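Local coordinates for response regulator CheY-like protein (Mesorhizobium loti, PDB 3SNK) that probably binds and hydrolyses ATP as a pilus-assembly protein, this chain being its N-terminal CheY-like receiver domain, at residues Q101-V104 with L105-N109. Residues are numbered along the deposited sequence; the frame is centred on the assembly and turned at random.
Sequences QTRV and LVRMN
Four successive i to i+4 hydrogen bonds join Gln101-Val104 to Leu105-Met108 along about two turns of one continuous helix. Leu105 N reaches Gln101 O at 3.0 Å, nearly straight at 166°, and Val106 N lies 2.8 Å from Thr102 O. The last bond, from Met108 N to Val104 O at 2.9 Å, is the most bent, its N-H...O angle down to 136°; Asn109, with positive phi, is the first residue to leave helical backbone angles. Arg107 doubles back along the helix: with CG beside its own backbone N and a bend at chi3 (-65°), its guanidinium lays one face, near the rim, over Arg103 O and Val104 CA. Arg107 NH2 comes 3.7 Å from Val104 CG2, the two side chains crossing at a slant. This helix, 99-107, connects parallel strands 90-94 and 112-115 in a beta-alpha-beta unit of the CheY-like receiver fold. On its inner side Leu105 packs on Leu67 and Trp113, while the selenium of Met108, a selenomethionine, loosely meets Val104 CG1 at 4.5 Å; Val104 and Met108 both also touch Ile78 of helix 78-82. Outward, Val106 CG2 sits against Thr102 O at 3.2 Å, and Thr102 OG1 bonds back to Thr98 O.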
# COMPACT_ATOMS: atom_id res chain seq x y z
N GLN A 101 -0.09 10.18 -14.27
CA GLN A 101 -0.02 9.16 -13.24
C GLN A 101 -0.64 9.66 -11.95
O GLN A 101 -1.24 8.87 -11.23
CB GLN A 101 1.42 8.74 -13.02
CG GLN A 101 2.00 7.96 -14.19
CD GLN A 101 3.48 7.75 -14.02
OE1 GLN A 101 4.22 8.68 -13.69
NE2 GLN A 101 3.94 6.53 -14.23
N THR A 102 -0.50 10.98 -11.65
CA THR A 102 -1.04 11.60 -10.42
C THR A 102 -2.57 11.55 -10.49
O THR A 102 -3.20 11.33 -9.45
CB THR A 102 -0.42 12.98 -10.19
OG1 THR A 102 0.96 12.79 -9.87
CG2 THR A 102 -1.08 13.75 -9.03
N ARG A 103 -3.14 11.69 -11.70
CA ARG A 103 -4.58 11.59 -11.98
C ARG A 103 -5.14 10.23 -11.59
O ARG A 103 -6.22 10.16 -10.99
CB ARG A 103 -4.84 11.83 -13.46
CG ARG A 103 -5.13 13.25 -13.82
CD ARG A 103 -6.49 13.41 -14.49
NE ARG A 103 -6.81 14.83 -14.64
CZ ARG A 103 -7.83 15.45 -14.06
NH1 ARG A 103 -8.69 14.76 -13.31
NH2 ARG A 103 -8.02 16.75 -14.25
N VAL A 104 -4.42 9.14 -11.95
CA VAL A 104 -4.80 7.76 -11.64
C VAL A 104 -4.70 7.59 -10.14
O VAL A 104 -5.63 7.05 -9.55
CB VAL A 104 -3.96 6.70 -12.40
CG1 VAL A 104 -4.41 5.29 -12.03
CG2 VAL A 104 -4.03 6.90 -13.91
N LEU A 105 -3.57 8.06 -9.54
CA LEU A 105 -3.34 7.99 -8.09
C LEU A 105 -4.48 8.71 -7.33
O LEU A 105 -4.97 8.19 -6.34
CB LEU A 105 -1.95 8.52 -7.67
CG LEU A 105 -1.60 8.38 -6.18
CD1 LEU A 105 -1.68 6.93 -5.71
CD2 LEU A 105 -0.24 8.94 -5.88
N VAL A 106 -4.91 9.88 -7.81
CA VAL A 106 -6.01 10.62 -7.21
C VAL A 106 -7.28 9.73 -7.23
O VAL A 106 -7.93 9.60 -6.20
CB VAL A 106 -6.27 12.01 -7.84
CG1 VAL A 106 -7.63 12.57 -7.42
CG2 VAL A 106 -5.16 12.99 -7.49
N ARG A 107 -7.58 9.08 -8.37
CA ARG A 107 -8.76 8.23 -8.51
C ARG A 107 -8.68 6.99 -7.63
O ARG A 107 -9.71 6.45 -7.27
CB ARG A 107 -8.99 7.82 -9.96
CG ARG A 107 -9.37 8.98 -10.86
CD ARG A 107 -10.05 8.49 -12.13
NE ARG A 107 -9.16 7.70 -12.98
CZ ARG A 107 -8.36 8.20 -13.91
NH1 ARG A 107 -8.32 9.51 -14.12
NH2 ARG A 107 -7.59 7.40 -14.64
N MSE A 108 -7.46 6.54 -7.31
CA MSE A 108 -7.25 5.39 -6.44
C MSE A 108 -7.53 5.71 -4.97
O MSE A 108 -7.57 4.80 -4.16
CB MSE A 108 -5.87 4.79 -6.62
CG MSE A 108 -5.85 3.90 -7.86
SE MSE A 108 -4.08 3.35 -8.00
CE MSE A 108 -4.28 1.75 -6.83
N ASN A 109 -7.76 6.98 -4.63
CA ASN A 109 -8.24 7.37 -3.31
C ASN A 109 -7.37 6.78 -2.16
O ASN A 109 -7.86 6.05 -1.27
CB ASN A 109 -9.74 6.92 -3.17
CG ASN A 109 -10.44 7.50 -1.98
OD1 ASN A 109 -9.93 8.38 -1.29
ND2 ASN A 109 -11.65 7.05 -1.73